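Local coordinates for Cgl0159-like domain-containing protein (Corynebacterium glutamicum, PDB 3FOK) that is of unknown function but folds as a TIM barrel of the Cgl0159-like family and forms an assembly of five chains, at residues P52-L57 / S122-D127; P183-W188 / T199-Q204; A256-A261 / L270-T275. One frame throughout, in Å; residues are numbered along the deposited sequence.

Contact 1. Residues P52-L57 / S122-D127; sequences PARGAL and SFEMDD
R54 and E124 make the one direct contact between the loop segment 52-57 and the loop segment 122-127. The CB of R54 points toward the other segment. CG lies anti to the backbone N (chi1 -164°), and this sends the chain outward from the short 3-10 turn. CB, CG and CD carry the guanidinium across without touching 122-127 themselves. The chain bends at chi3. NE then makes a weak hydrogen bond to G117 O and stays 4.8 Å from D127 OD2, near an opposite charge but not in contact. CZ comes within 3.9 Å of E124 OE1. The touch is made by NH2, at 2.7 Å from E124 OE1. OE1 lies at the guanidinium edge, near its plane. The salt bridge is short, but its hydrogen bond is weak because the N-H points well off the oxygen, at 119°. The carboxylate is turned 35° from the guanidinium plane, and the two side chains cross at about a right angle.

E124 is held on both oxygens. OE1 also takes a salt bridge from R150, and OE2 accepts from G120 N. R150 pairs with D127 too, so two arginines and two acids form one network. Both loops follow strands of the barrel and lie at the C-terminal strand ends, the side where TIM barrels usually carry their active sites. The chemistry implies an electrostatic link with little packing: a single carboxylate oxygen joins two guanidinium groups and lets their positive charges lie close together.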
loop_
_atom_site.group_PDB
_atom_site.type_symbol
_atom_site.label_atom_id
_atom_site.label_comp_id
_atom_site.label_asym_id
_atom_site.label_seq_id
_atom_site.Cartn_x
_atom_site.Cartn_y
_atom_site.Cartn_z
ATOM N N PRO A 52 10.332 14.723 22.791
ATOM C CA PRO A 52 11.157 15.371 21.765
ATOM C C PRO A 52 10.953 14.827 20.353
ATOM O O PRO A 52 10.739 15.590 19.409
ATOM C CB PRO A 52 12.576 15.139 22.271
ATOM C CG PRO A 52 12.402 15.147 23.753
ATOM C CD PRO A 52 11.161 14.301 23.934
ATOM N N ALA A 53 11.021 13.505 20.222
ATOM C CA ALA A 53 10.862 12.835 18.936
ATOM C C ALA A 53 9.555 13.185 18.231
ATOM O O ALA A 53 9.420 12.989 17.027
ATOM C CB ALA A 53 10.959 11.329 19.129
ATOM N N ARG A 54 8.593 13.701 18.983
ATOM C CA ARG A 54 7.308 14.066 18.408
ATOM C C ARG A 54 7.257 15.566 18.125
ATOM O O ARG A 54 6.217 16.107 17.743
ATOM C CB ARG A 54 6.179 13.669 19.360
ATOM C CG ARG A 54 4.830 13.667 18.695
ATOM C CD ARG A 54 3.701 13.417 19.670
ATOM N NE ARG A 54 2.557 14.231 19.282
ATOM C CZ ARG A 54 2.254 15.399 19.833
ATOM N NH1 ARG A 54 3.002 15.886 20.812
ATOM N NH2 ARG A 54 1.226 16.099 19.380
ATOM N N GLY A 55 8.395 16.229 18.312
ATOM C CA GLY A 55 8.475 17.657 18.072
ATOM C C GLY A 55 7.859 18.490 19.182
ATOM O O GLY A 55 7.419 19.619 18.946
ATOM N N ALA A 56 7.827 17.946 20.395
ATOM C CA ALA A 56 7.249 18.653 21.535
ATOM C C ALA A 56 8.267 18.863 22.653
ATOM O O ALA A 56 8.415 18.013 23.534
ATOM C CB ALA A 56 6.044 17.880 22.062
ATOM N N LEU A 57 8.961 19.998 22.621
ATOM C CA LEU A 57 9.972 20.303 23.633
ATOM C C LEU A 57 9.471 21.155 24.803
ATOM O O LEU A 57 10.213 21.399 25.748
ATOM C CB LEU A 57 11.169 21.037 23.007
ATOM C CG LEU A 57 12.060 20.459 21.900
ATOM C CD1 LEU A 57 12.390 19.002 22.204
ATOM C CD2 LEU A 57 11.370 20.588 20.559
ATOM N N SER A 122 -0.270 19.683 10.278
ATOM C CA SER A 122 -1.617 19.613 9.730
ATOM C C SER A 122 -2.004 18.140 9.699
ATOM O O SER A 122 -3.181 17.789 9.646
ATOM C CB SER A 122 -1.645 20.184 8.310
ATOM O OG SER A 122 -0.838 19.415 7.437
ATOM N N PHE A 123 -0.988 17.286 9.752
ATOM C CA PHE A 123 -1.174 15.847 9.716
ATOM C C PHE A 123 -0.915 15.152 11.047
ATOM O O PHE A 123 -0.638 13.951 11.055
ATOM C CB PHE A 123 -0.236 15.251 8.657
ATOM C CG PHE A 123 1.228 15.557 8.895
ATOM C CD1 PHE A 123 1.972 14.821 9.815
ATOM C CD2 PHE A 123 1.852 16.599 8.214
ATOM C CE1 PHE A 123 3.319 15.120 10.056
ATOM C CE2 PHE A 123 3.193 16.906 8.446
ATOM C CZ PHE A 123 3.927 16.167 9.367
ATOM N N GLU A 124 -1.009 15.854 12.177
ATOM C CA GLU A 124 -0.697 15.157 13.421
ATOM C C GLU A 124 -1.696 14.115 13.907
ATOM O O GLU A 124 -1.430 13.419 14.885
ATOM C CB GLU A 124 -0.318 16.138 14.553
ATOM C CG GLU A 124 -1.414 16.868 15.300
ATOM C CD GLU A 124 -0.834 17.680 16.460
ATOM O OE1 GLU A 124 -0.353 17.069 17.442
ATOM O OE2 GLU A 124 -0.839 18.927 16.381
HETATM N N MSE A 125 -2.836 13.983 13.235
HETATM C CA MSE A 125 -3.787 12.952 13.629
HETATM C C MSE A 125 -3.365 11.656 12.933
HETATM O O MSE A 125 -3.784 10.563 13.313
HETATM C CB MSE A 125 -5.219 13.325 13.236
HETATM C CG MSE A 125 -5.832 14.426 14.088
HETATM SE SE MSE A 125 -5.466 14.235 15.985
HETATM C CE MSE A 125 -6.288 12.501 16.298
ATOM N N ASP A 126 -2.525 11.800 11.910
ATOM C CA ASP A 126 -1.997 10.673 11.144
ATOM C C ASP A 126 -0.667 10.295 11.801
ATOM O O ASP A 126 0.402 10.424 11.211
ATOM C CB ASP A 126 -1.803 11.104 9.683
ATOM C CG ASP A 126 -1.177 10.026 8.822
ATOM O OD1 ASP A 126 -1.382 8.827 9.099
ATOM O OD2 ASP A 126 -0.490 10.389 7.849
ATOM N N ASP A 127 -0.770 9.826 13.042
ATOM C CA ASP A 127 0.363 9.442 13.884
ATOM C C ASP A 127 1.041 8.139 13.464
ATOM O O ASP A 127 0.868 7.104 14.112
ATOM C CB ASP A 127 -0.117 9.301 15.330
ATOM C CG ASP A 127 0.871 9.858 16.330
ATOM O OD1 ASP A 127 2.093 9.749 16.092
ATOM O OD2 ASP A 127 0.420 10.396 17.363
#

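Contact 2. Residues P183-W188 / T199-Q204; sequences PFMSNW and TDAVIQ
M185 lies against one face of helix 199-210, with its CG on A201 and its selenium beside the Q204 amide. It is a selenomethionine on strand 179-189, and its CB points toward the helix. CG stands anti to the carbonyl carbon and beside the backbone N (chi1 -68°). The chain then bends at both chi2 and chi3, so it folds along the helix surface and does not run straight into it.

The inner part of the side chain meets A201. CG lies 3.9 Å from A201 CB, and M185 CB is almost as near to the same methyl. CG also comes to 3.1 Å from A201 O. This is a close fit against the helix backbone, and it goes with the nearest approach of the two main chains, 5.9 Å between M185 CA and A201 CA.

The selenium meets Q204 one turn further along. Q204 is extended, with CG anti to its backbone N (chi1 -169°). Its amide therefore reaches across to M185 SE, with NE2 at 4.0 Å and CD at 4.2 Å. The two side chains cross at about a right angle. The amide rests beside the selenium, and no hydrogen bond joins the segments.

M185 also touches S205 of the same helix and I151 of the neighbouring strand. The CB of F184 points the other way from the helix, and its side chain touches R150. Q204 packs on G55 of the third subunit. The contact belongs to a strand-then-helix unit of the barrel. In sequence, the short strand 192-195, paired antiparallel with 179-189, comes between them. The chemistry is mostly van der Waals packing, methylene on methyl and on a carbonyl oxygen, with selenium beside an amide, so shape and not hydrogen bonding sets the fit.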
loop_
_atom_site.group_PDB
_atom_site.type_symbol
_atom_site.label_atom_id
_atom_site.label_comp_id
_atom_site.label_asym_id
_atom_site.label_seq_id
_atom_site.Cartn_x
_atom_site.Cartn_y
_atom_site.Cartn_z
ATOM N N PRO A 183 -4.791 6.361 24.974
ATOM C CA PRO A 183 -5.919 6.854 24.185
ATOM C C PRO A 183 -6.387 8.252 24.571
ATOM O O PRO A 183 -6.150 8.721 25.684
ATOM C CB PRO A 183 -6.985 5.811 24.451
ATOM C CG PRO A 183 -6.781 5.560 25.913
ATOM C CD PRO A 183 -5.268 5.479 26.056
ATOM N N PHE A 184 -7.069 8.893 23.629
ATOM C CA PHE A 184 -7.605 10.235 23.801
ATOM C C PHE A 184 -8.618 10.490 22.702
ATOM O O PHE A 184 -8.514 9.934 21.609
ATOM C CB PHE A 184 -6.515 11.297 23.619
ATOM C CG PHE A 184 -5.696 11.573 24.838
ATOM C CD1 PHE A 184 -6.271 12.144 25.967
ATOM C CD2 PHE A 184 -4.328 11.325 24.830
ATOM C CE1 PHE A 184 -5.490 12.469 27.075
ATOM C CE2 PHE A 184 -3.539 11.645 25.928
ATOM C CZ PHE A 184 -4.122 12.221 27.056
HETATM N N MSE A 185 -9.604 11.325 23.003
HETATM C CA MSE A 185 -10.565 11.736 21.999
HETATM C C MSE A 185 -9.974 13.114 21.740
HETATM O O MSE A 185 -9.651 13.825 22.692
HETATM C CB MSE A 185 -11.975 11.862 22.582
HETATM C CG MSE A 185 -12.615 10.540 23.002
HETATM SE SE MSE A 185 -12.938 9.286 21.561
HETATM C CE MSE A 185 -11.229 8.447 21.548
ATOM N N SER A 186 -9.789 13.482 20.479
ATOM C CA SER A 186 -9.207 14.783 20.174
ATOM C C SER A 186 -10.026 15.549 19.150
ATOM O O SER A 186 -10.706 14.954 18.318
ATOM C CB SER A 186 -7.775 14.613 19.662
ATOM O OG SER A 186 -6.953 13.988 20.631
ATOM N N ASN A 187 -9.958 16.874 19.215
ATOM C CA ASN A 187 -10.691 17.713 18.278
ATOM C C ASN A 187 -9.823 18.852 17.784
ATOM O O ASN A 187 -8.858 19.246 18.442
ATOM C CB ASN A 187 -11.936 18.320 18.934
ATOM C CG ASN A 187 -12.848 17.280 19.544
ATOM O OD1 ASN A 187 -12.694 16.907 20.706
ATOM N ND2 ASN A 187 -13.803 16.803 18.759
ATOM N N TRP A 188 -10.167 19.372 16.614
ATOM C CA TRP A 188 -9.450 20.503 16.063
ATOM C C TRP A 188 -10.178 21.727 16.598
ATOM O O TRP A 188 -11.387 21.875 16.388
ATOM C CB TRP A 188 -9.504 20.505 14.534
ATOM C CG TRP A 188 -8.536 19.568 13.886
ATOM C CD1 TRP A 188 -8.822 18.374 13.297
ATOM C CD2 TRP A 188 -7.123 19.750 13.764
ATOM N NE1 TRP A 188 -7.673 17.800 12.810
ATOM C CE2 TRP A 188 -6.614 18.625 13.082
ATOM C CE3 TRP A 188 -6.236 20.759 14.159
ATOM C CZ2 TRP A 188 -5.255 18.473 12.790
ATOM C CZ3 TRP A 188 -4.879 20.611 13.868
ATOM C CH2 TRP A 188 -4.405 19.475 13.186
ATOM N N THR A 199 -14.778 13.395 31.438
ATOM C CA THR A 199 -14.943 12.012 31.854
ATOM C C THR A 199 -15.477 11.083 30.763
ATOM O O THR A 199 -14.906 10.016 30.520
ATOM C CB THR A 199 -15.878 11.915 33.074
ATOM O OG1 THR A 199 -15.410 12.797 34.100
ATOM C CG2 THR A 199 -15.904 10.489 33.618
ATOM N N ASP A 200 -16.565 11.475 30.108
ATOM C CA ASP A 200 -17.151 10.633 29.074
ATOM C C ASP A 200 -16.268 10.417 27.850
ATOM O O ASP A 200 -16.325 9.354 27.228
ATOM C CB ASP A 200 -18.509 11.183 28.648
ATOM C CG ASP A 200 -19.573 10.974 29.707
ATOM O OD1 ASP A 200 -19.681 9.839 30.218
ATOM O OD2 ASP A 200 -20.305 11.934 30.029
ATOM N N ALA A 201 -15.455 11.414 27.501
ATOM C CA ALA A 201 -14.575 11.282 26.347
ATOM C C ALA A 201 -13.491 10.250 26.653
ATOM O O ALA A 201 -13.179 9.398 25.817
ATOM C CB ALA A 201 -13.950 12.621 26.004
ATOM N N VAL A 202 -12.918 10.325 27.852
ATOM C CA VAL A 202 -11.881 9.385 28.246
ATOM C C VAL A 202 -12.443 7.969 28.215
ATOM O O VAL A 202 -11.791 7.042 27.730
ATOM C CB VAL A 202 -11.357 9.688 29.664
ATOM C CG1 VAL A 202 -10.346 8.627 30.085
ATOM C CG2 VAL A 202 -10.719 11.065 29.696
ATOM N N ILE A 203 -13.657 7.810 28.732
ATOM C CA ILE A 203 -14.300 6.507 28.760
ATOM C C ILE A 203 -14.507 5.974 27.345
ATOM O O ILE A 203 -14.227 4.802 27.066
ATOM C CB ILE A 203 -15.650 6.584 29.500
ATOM C CG1 ILE A 203 -15.394 6.747 31.002
ATOM C CG2 ILE A 203 -16.491 5.336 29.222
ATOM C CD1 ILE A 203 -16.639 6.944 31.834
ATOM N N GLN A 204 -14.976 6.834 26.446
ATOM C CA GLN A 204 -15.208 6.421 25.069
ATOM C C GLN A 204 -13.902 6.013 24.384
ATOM O O GLN A 204 -13.878 5.079 23.584
ATOM C CB GLN A 204 -15.866 7.550 24.273
ATOM C CG GLN A 204 -16.379 7.106 22.913
ATOM C CD GLN A 204 -16.927 8.252 22.086
ATOM O OE1 GLN A 204 -17.484 8.039 21.006
ATOM N NE2 GLN A 204 -16.772 9.477 22.584
#

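Contact 3. Residues A256-A261 / L270-T275; sequences ASWEHA and LTVGRT
No polar bond joins W258 to L270, V272 or T275. The segments' own backbone bonds are helical, such as H260 N to A256 O at 3.1 Å. The contact is made by the indole of W258, which leaves helix 252-261 and extends over strand 267-272. Its CG lies anti to the carbonyl carbon (chi1 -65°), and the six-membered ring reaches furthest.

V272 comes from the opposite direction and covers one face. Its CG2 makes a CH-pi contact, 4.2 Å from the centroid of that ring and 26° off the ring normal. The other methyl, CG1, is 3.8 Å from W258 CH2. L270 crosses the indole at about a right angle, and its CD2 lies 3.7 Å from W258 CE3. At the far end T275 CG2 approaches CH2 obliquely, at 3.9 Å.

F255 and V225 also meet the indole. L270 and V272 are bonded through their backbones to strand 44-48, which closes the barrel. Four methyls meet the ring, those of L270 and V272 on one side of its plane and T275 CG2 on the other. With no polar bond across, the indole's fit seats this outer helix on the last barrel strand.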
loop_
_atom_site.group_PDB
_atom_site.type_symbol
_atom_site.label_atom_id
_atom_site.label_comp_id
_atom_site.label_asym_id
_atom_site.label_seq_id
_atom_site.Cartn_x
_atom_site.Cartn_y
_atom_site.Cartn_z
ATOM N N ALA A 256 -2.068 15.067 44.716
ATOM C CA ALA A 256 -3.234 14.592 45.450
ATOM C C ALA A 256 -4.193 13.819 44.552
ATOM O O ALA A 256 -4.742 12.797 44.961
ATOM C CB ALA A 256 -3.957 15.769 46.099
ATOM N N SER A 257 -4.400 14.306 43.332
ATOM C CA SER A 257 -5.300 13.633 42.403
ATOM C C SER A 257 -4.741 12.265 42.017
ATOM O O SER A 257 -5.497 11.310 41.835
ATOM C CB SER A 257 -5.514 14.487 41.153
ATOM O OG SER A 257 -4.294 14.721 40.476
ATOM N N TRP A 258 -3.420 12.176 41.893
ATOM C CA TRP A 258 -2.772 10.916 41.548
ATOM C C TRP A 258 -2.966 9.938 42.698
ATOM O O TRP A 258 -3.335 8.781 42.493
ATOM C CB TRP A 258 -1.270 11.119 41.322
ATOM C CG TRP A 258 -0.915 11.985 40.155
ATOM C CD1 TRP A 258 -1.772 12.555 39.260
ATOM C CD2 TRP A 258 0.404 12.377 39.753
ATOM N NE1 TRP A 258 -1.070 13.278 38.326
ATOM C CE2 TRP A 258 0.268 13.186 38.605
ATOM C CE3 TRP A 258 1.688 12.121 40.252
ATOM C CZ2 TRP A 258 1.367 13.742 37.946
ATOM C CZ3 TRP A 258 2.785 12.677 39.593
ATOM C CH2 TRP A 258 2.615 13.476 38.453
ATOM N N GLU A 259 -2.705 10.419 43.909
ATOM C CA GLU A 259 -2.837 9.607 45.108
ATOM C C GLU A 259 -4.223 8.974 45.195
ATOM O O GLU A 259 -4.354 7.802 45.547
ATOM C CB GLU A 259 -2.562 10.466 46.347
ATOM C CG GLU A 259 -2.599 9.708 47.662
ATOM C CD GLU A 259 -2.123 10.554 48.832
ATOM O OE1 GLU A 259 -2.642 11.678 49.008
ATOM O OE2 GLU A 259 -1.232 10.093 49.578
ATOM N N HIS A 260 -5.258 9.744 44.872
ATOM C CA HIS A 260 -6.619 9.219 44.911
ATOM C C HIS A 260 -6.851 8.176 43.826
ATOM O O HIS A 260 -7.299 7.065 44.105
ATOM C CB HIS A 260 -7.651 10.331 44.732
ATOM C CG HIS A 260 -9.030 9.817 44.455
ATOM N ND1 HIS A 260 -9.750 9.087 45.378
ATOM C CD2 HIS A 260 -9.790 9.860 43.336
ATOM C CE1 HIS A 260 -10.891 8.700 44.836
ATOM N NE2 HIS A 260 -10.939 9.154 43.597
ATOM N N ALA A 261 -6.554 8.545 42.586
ATOM C CA ALA A 261 -6.736 7.648 41.451
ATOM C C ALA A 261 -5.941 6.361 41.633
ATOM O O ALA A 261 -6.375 5.281 41.231
ATOM C CB ALA A 261 -6.309 8.349 40.163
ATOM N N LEU A 270 2.256 4.691 37.834
ATOM C CA LEU A 270 2.462 5.922 37.077
ATOM C C LEU A 270 3.457 5.801 35.919
ATOM O O LEU A 270 4.382 4.987 35.951
ATOM C CB LEU A 270 2.974 7.017 38.019
ATOM C CG LEU A 270 2.062 8.029 38.718
ATOM C CD1 LEU A 270 0.737 7.418 39.101
ATOM C CD2 LEU A 270 2.796 8.561 39.942
ATOM N N THR A 271 3.247 6.633 34.904
ATOM C CA THR A 271 4.124 6.732 33.740
ATOM C C THR A 271 4.062 8.219 33.420
ATOM O O THR A 271 3.362 8.654 32.500
ATOM C CB THR A 271 3.617 5.914 32.531
ATOM O OG1 THR A 271 3.637 4.517 32.852
ATOM C CG2 THR A 271 4.519 6.146 31.323
ATOM N N VAL A 272 4.795 8.990 34.218
ATOM C CA VAL A 272 4.832 10.441 34.115
ATOM C C VAL A 272 6.156 10.977 33.585
ATOM O O VAL A 272 7.215 10.412 33.851
ATOM C CB VAL A 272 4.550 11.064 35.499
ATOM C CG1 VAL A 272 4.674 12.575 35.437
ATOM C CG2 VAL A 272 3.164 10.656 35.967
ATOM N N GLY A 273 6.088 12.084 32.851
ATOM C CA GLY A 273 7.291 12.672 32.298
ATOM C C GLY A 273 7.459 14.159 32.562
ATOM O O GLY A 273 8.169 14.556 33.488
ATOM N N ARG A 274 6.806 14.978 31.741
ATOM C CA ARG A 274 6.886 16.434 31.838
ATOM C C ARG A 274 6.939 16.995 33.267
ATOM O O ARG A 274 7.781 17.833 33.578
ATOM C CB ARG A 274 5.702 17.074 31.096
ATOM C CG ARG A 274 5.419 16.524 29.686
ATOM C CD ARG A 274 4.218 15.561 29.674
ATOM N NE ARG A 274 4.496 14.275 30.318
ATOM C CZ ARG A 274 3.583 13.339 30.550
ATOM N NH1 ARG A 274 2.330 13.534 30.202
ATOM N NH2 ARG A 274 3.931 12.204 31.120
ATOM N N THR A 275 6.040 16.534 34.133
ATOM C CA THR A 275 5.970 17.024 35.511
ATOM C C THR A 275 7.104 16.634 36.462
ATOM O O THR A 275 7.530 17.448 37.285
ATOM C CB THR A 275 4.621 16.624 36.152
ATOM O OG1 THR A 275 3.600 17.523 35.701
ATOM C CG2 THR A 275 4.699 16.666 37.669
#

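In the fold
From the N terminus, contact 1 comes first. It closes a long loop from the turn after strand 44-48 to the loop after strand 108-112. Contact 2 then closes a short loop that holds strand 192-195, and contact 3 closes another near the C terminus. The three follow in series, so none nests or crosses. Contacts 1 and 2 touch: W188 packs on M125 and on the backbone O of S122, and M125 also meets S186. Contact 3 touches neither, but it shares the barrel sheet with contact 2. Contact 1 ties loops at the strand ends, while contacts 2 and 3 seat outer helices on barrel strands.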